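Local coordinates for protein putative transcriptional regulator (Clostridium difficile, PDB 3QI7) that is of unknown function but, as a putative lipoprotein with a periplasmic binding protein-like fold, may bind a small ligand such as a sugar, at residues Y29-N43 with T53-P65. Numbering follows the deposited sequence.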
# COMPACT_ATOMS: atom_id res chain seq x y z
N TYR A 29 -9.82 -6.43 2.01
CA TYR A 29 -10.83 -7.41 2.42
C TYR A 29 -10.60 -8.76 1.72
O TYR A 29 -10.52 -9.84 2.36
CB TYR A 29 -12.23 -6.88 2.14
CG TYR A 29 -13.33 -7.76 2.68
CD1 TYR A 29 -13.71 -8.94 2.01
CD2 TYR A 29 -14.00 -7.42 3.84
CE1 TYR A 29 -14.69 -9.75 2.51
CE2 TYR A 29 -15.01 -8.22 4.33
CZ TYR A 29 -15.35 -9.39 3.65
OH TYR A 29 -16.36 -10.19 4.16
N ASN A 30 -10.47 -8.68 0.40
CA ASN A 30 -10.27 -9.87 -0.40
C ASN A 30 -8.91 -10.54 -0.22
O ASN A 30 -8.84 -11.77 -0.32
CB ASN A 30 -10.58 -9.61 -1.87
CG ASN A 30 -12.07 -9.49 -2.16
OD1 ASN A 30 -12.91 -9.84 -1.34
ND2 ASN A 30 -12.41 -9.01 -3.36
N MSE A 31 -7.84 -9.78 0.06
CA MSE A 31 -6.54 -10.41 0.36
C MSE A 31 -6.63 -11.26 1.64
O MSE A 31 -6.17 -12.41 1.65
CB MSE A 31 -5.41 -9.38 0.46
CG MSE A 31 -4.07 -9.92 1.01
SE MSE A 31 -3.38 -11.47 0.03
CE MSE A 31 -3.47 -10.69 -1.77
N VAL A 32 -7.22 -10.70 2.70
CA VAL A 32 -7.44 -11.45 3.94
C VAL A 32 -8.26 -12.73 3.68
O VAL A 32 -7.93 -13.82 4.18
CB VAL A 32 -8.13 -10.55 5.01
CG1 VAL A 32 -8.50 -11.34 6.22
CG2 VAL A 32 -7.18 -9.38 5.41
N GLU A 33 -9.29 -12.62 2.86
CA GLU A 33 -10.12 -13.79 2.55
C GLU A 33 -9.32 -14.85 1.82
O GLU A 33 -9.50 -16.05 2.08
CB GLU A 33 -11.37 -13.40 1.73
CG GLU A 33 -12.45 -12.74 2.57
CD GLU A 33 -12.91 -13.62 3.75
OE1 GLU A 33 -13.35 -14.77 3.50
OE2 GLU A 33 -12.80 -13.17 4.92
N GLU A 34 -8.45 -14.39 0.90
CA GLU A 34 -7.58 -15.26 0.16
C GLU A 34 -6.61 -15.98 1.09
O GLU A 34 -6.42 -17.19 0.98
CB GLU A 34 -6.80 -14.47 -0.90
CG GLU A 34 -5.94 -15.32 -1.78
CD GLU A 34 -5.49 -14.58 -3.03
OE1 GLU A 34 -6.32 -14.44 -3.96
OE2 GLU A 34 -4.32 -14.16 -3.08
N MSE A 35 -6.04 -15.25 2.03
CA MSE A 35 -5.10 -15.87 2.96
C MSE A 35 -5.80 -16.87 3.89
O MSE A 35 -5.24 -17.91 4.23
CB MSE A 35 -4.40 -14.81 3.78
CG MSE A 35 -3.60 -13.78 2.96
SE MSE A 35 -1.77 -14.38 2.71
CE MSE A 35 -1.11 -14.21 4.52
N ALA A 36 -7.02 -16.55 4.29
CA ALA A 36 -7.87 -17.47 5.04
C ALA A 36 -8.04 -18.81 4.34
O ALA A 36 -7.93 -19.87 4.98
CB ALA A 36 -9.25 -16.85 5.30
N LYS A 37 -8.33 -18.76 3.04
CA LYS A 37 -8.51 -19.97 2.24
C LYS A 37 -7.19 -20.74 2.12
O LYS A 37 -7.17 -21.95 2.26
CB LYS A 37 -9.10 -19.62 0.87
CG LYS A 37 -9.55 -20.81 0.05
N GLU A 38 -6.10 -20.04 1.91
CA GLU A 38 -4.75 -20.65 1.85
C GLU A 38 -4.47 -21.45 3.12
O GLU A 38 -4.01 -22.58 3.07
CB GLU A 38 -3.70 -19.53 1.65
CG GLU A 38 -2.22 -19.94 1.63
CD GLU A 38 -1.29 -18.77 1.22
OE1 GLU A 38 -1.50 -18.19 0.13
OE2 GLU A 38 -0.38 -18.41 2.00
N TYR A 39 -4.74 -20.83 4.27
CA TYR A 39 -4.48 -21.48 5.55
C TYR A 39 -5.43 -22.69 5.71
O TYR A 39 -5.03 -23.71 6.26
CB TYR A 39 -4.63 -20.50 6.73
CG TYR A 39 -3.43 -19.60 6.98
CD1 TYR A 39 -2.42 -19.44 6.02
CD2 TYR A 39 -3.32 -18.88 8.17
CE1 TYR A 39 -1.32 -18.61 6.26
CE2 TYR A 39 -2.23 -18.05 8.41
CZ TYR A 39 -1.23 -17.92 7.46
OH TYR A 39 -0.15 -17.12 7.70
N GLU A 40 -6.67 -22.57 5.24
CA GLU A 40 -7.60 -23.72 5.32
C GLU A 40 -7.01 -24.91 4.57
O GLU A 40 -7.03 -26.03 5.08
CB GLU A 40 -8.99 -23.38 4.78
CG GLU A 40 -9.83 -22.54 5.72
CD GLU A 40 -11.05 -21.91 5.02
OE1 GLU A 40 -11.08 -21.87 3.77
OE2 GLU A 40 -11.96 -21.46 5.73
N GLU A 41 -6.48 -24.67 3.39
CA GLU A 41 -5.85 -25.73 2.58
C GLU A 41 -4.62 -26.35 3.26
O GLU A 41 -4.46 -27.57 3.26
CB GLU A 41 -5.47 -25.18 1.21
CG GLU A 41 -6.69 -24.85 0.36
CD GLU A 41 -7.55 -26.09 0.12
OE1 GLU A 41 -7.04 -27.03 -0.52
OE2 GLU A 41 -8.71 -26.15 0.61
N GLU A 42 -3.75 -25.50 3.80
CA GLU A 42 -2.59 -25.96 4.57
C GLU A 42 -3.03 -26.88 5.69
O GLU A 42 -2.38 -27.90 5.97
CB GLU A 42 -1.82 -24.78 5.18
CG GLU A 42 -0.68 -24.23 4.33
CD GLU A 42 -0.01 -22.98 4.95
OE1 GLU A 42 0.20 -22.94 6.19
OE2 GLU A 42 0.31 -22.04 4.20
N ASN A 43 -4.12 -26.52 6.36
CA ASN A 43 -4.59 -27.28 7.50
C ASN A 43 -5.14 -28.68 7.13
O ASN A 43 -5.40 -29.48 8.03
CB ASN A 43 -5.66 -26.50 8.27
CG ASN A 43 -5.10 -25.31 9.06
OD1 ASN A 43 -3.93 -25.29 9.47
ND2 ASN A 43 -5.96 -24.34 9.31
N THR A 53 4.02 -33.62 12.53
CA THR A 53 2.71 -33.01 12.69
C THR A 53 2.83 -31.49 12.68
O THR A 53 3.67 -30.90 13.37
CB THR A 53 1.98 -33.43 14.00
OG1 THR A 53 1.65 -34.82 13.93
CG2 THR A 53 0.68 -32.65 14.19
N LYS A 54 1.96 -30.89 11.87
CA LYS A 54 1.89 -29.45 11.70
C LYS A 54 1.00 -28.84 12.77
O LYS A 54 -0.04 -29.41 13.12
CB LYS A 54 1.29 -29.13 10.32
CG LYS A 54 2.26 -29.21 9.14
CD LYS A 54 1.51 -29.55 7.83
CE LYS A 54 1.91 -28.68 6.64
NZ LYS A 54 0.82 -27.71 6.22
N VAL A 55 1.41 -27.69 13.28
CA VAL A 55 0.54 -26.85 14.09
C VAL A 55 -0.50 -26.25 13.12
O VAL A 55 -0.18 -26.01 11.96
CB VAL A 55 1.32 -25.74 14.78
CG1 VAL A 55 0.40 -24.91 15.65
CG2 VAL A 55 2.50 -26.32 15.60
N LYS A 56 -1.72 -26.02 13.58
CA LYS A 56 -2.77 -25.47 12.72
C LYS A 56 -3.01 -24.00 13.01
O LYS A 56 -3.05 -23.56 14.17
CB LYS A 56 -4.08 -26.26 12.87
CG LYS A 56 -4.08 -27.62 12.14
CD LYS A 56 -5.30 -28.46 12.51
CE LYS A 56 -5.08 -29.95 12.19
NZ LYS A 56 -4.90 -30.23 10.73
N GLN A 57 -3.17 -23.22 11.93
CA GLN A 57 -3.46 -21.81 12.05
C GLN A 57 -4.63 -21.46 11.14
O GLN A 57 -4.72 -21.97 10.02
CB GLN A 57 -2.24 -20.93 11.68
CG GLN A 57 -0.94 -21.68 11.36
CD GLN A 57 -0.76 -22.00 9.89
OE1 GLN A 57 0.36 -21.96 9.38
NE2 GLN A 57 -1.84 -22.35 9.20
N THR A 58 -5.52 -20.60 11.62
CA THR A 58 -6.61 -20.06 10.81
C THR A 58 -6.67 -18.54 10.98
O THR A 58 -6.17 -17.98 11.95
CB THR A 58 -8.04 -20.64 11.19
OG1 THR A 58 -8.27 -20.47 12.58
CG2 THR A 58 -8.22 -22.12 10.80
N ILE A 59 -7.29 -17.88 10.02
CA ILE A 59 -7.47 -16.46 10.09
C ILE A 59 -8.90 -16.18 10.54
O ILE A 59 -9.84 -16.79 10.03
CB ILE A 59 -7.20 -15.81 8.72
CG1 ILE A 59 -5.69 -15.78 8.46
CG2 ILE A 59 -7.78 -14.40 8.67
CD1 ILE A 59 -5.29 -15.58 7.01
N LYS A 60 -9.03 -15.30 11.53
CA LYS A 60 -10.34 -14.79 11.90
C LYS A 60 -10.50 -13.38 11.36
O LYS A 60 -9.93 -12.41 11.91
CB LYS A 60 -10.53 -14.78 13.43
CG LYS A 60 -11.93 -14.32 13.90
CD LYS A 60 -12.12 -14.64 15.38
CE LYS A 60 -13.61 -14.67 15.79
NZ LYS A 60 -14.03 -13.31 16.18
N HIS A 61 -11.28 -13.27 10.29
CA HIS A 61 -11.52 -11.97 9.67
C HIS A 61 -12.59 -11.15 10.41
O HIS A 61 -13.78 -11.48 10.40
CB HIS A 61 -11.89 -12.16 8.20
CG HIS A 61 -11.86 -10.89 7.40
ND1 HIS A 61 -12.22 -10.85 6.07
CD2 HIS A 61 -11.53 -9.62 7.74
CE1 HIS A 61 -12.09 -9.61 5.62
NE2 HIS A 61 -11.68 -8.85 6.61
N VAL A 62 -12.16 -10.05 11.00
CA VAL A 62 -13.04 -9.15 11.74
C VAL A 62 -13.32 -7.92 10.89
O VAL A 62 -12.37 -7.25 10.42
CB VAL A 62 -12.36 -8.69 13.04
CG1 VAL A 62 -13.26 -7.71 13.83
CG2 VAL A 62 -11.96 -9.89 13.91
N VAL A 63 -14.60 -7.61 10.67
CA VAL A 63 -15.00 -6.54 9.76
C VAL A 63 -15.50 -5.35 10.56
O VAL A 63 -16.43 -5.45 11.34
CB VAL A 63 -16.05 -7.01 8.78
CG1 VAL A 63 -16.36 -5.93 7.73
CG2 VAL A 63 -15.59 -8.33 8.15
N LEU A 64 -14.85 -4.21 10.37
CA LEU A 64 -15.27 -2.99 11.05
C LEU A 64 -16.62 -2.51 10.52
O LEU A 64 -16.95 -2.72 9.35
CB LEU A 64 -14.23 -1.88 10.85
CG LEU A 64 -12.84 -2.05 11.46
CD1 LEU A 64 -11.83 -1.21 10.67
CD2 LEU A 64 -12.81 -1.70 12.96
N PRO A 65 -17.38 -1.77 11.36
CA PRO A 65 -18.59 -1.14 10.87
C PRO A 65 -18.26 -0.17 9.74
O PRO A 65 -17.15 0.35 9.69
CB PRO A 65 -19.15 -0.39 12.11
CG PRO A 65 -18.11 -0.39 13.11
CD PRO A 65 -17.07 -1.43 12.76
O HOH W 1 -8.14 -19.68 7.83
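With CG trans to the backbone N in both Y29 (chi1 -174°) and H61 (chi1 -167°), the tyrosine ring swings from the flank of its helix to meet the imidazole rising from the strand. The imidazole edge points at the tyrosine face in an edge-to-face pair, H61 CE1 lying 3.4 Å from Y29 CD2. V32 CG1 sits over the centre of one imidazole face, 3.7 Å from the H61 ring centroid, in a CH-pi contact. E33 bends back along its chain, and H61 ND1 donates to E33 OE2 at 2.7 Å, in the ring plane and onto the anti lone pair of the oxygen. With H61 NE2 bonded to T19 of the neighbouring strand, both ring nitrogens are engaged and the ring's rotation is fixed.

Midway, I59 CD1 presses against the helix, 3.4 Å from M35 CB, and also lies over one face of the Y39 ring. Q57 NE2 lies over the opposite face, toward the rim, with the amide inclined 25° to the ring; Q57 OE1 bonds to K323, whereas the buried NE2 lacks a hydrogen-bond partner. A water joins A36 O to I59 N. Near the C-terminal end of the helix, N43 ND2 donates to Q57 O at 2.8 Å, from above the carbonyl plane, while Q57 N returns a weak bond to N43 OD1.

Helix 26-42 thus packs nearly antiparallel on strand 57-63, which pairs in parallel with strand 13-19: a beta-alpha-beta crossover within the Rossmann-like sheet of a periplasmic binding protein-type domain.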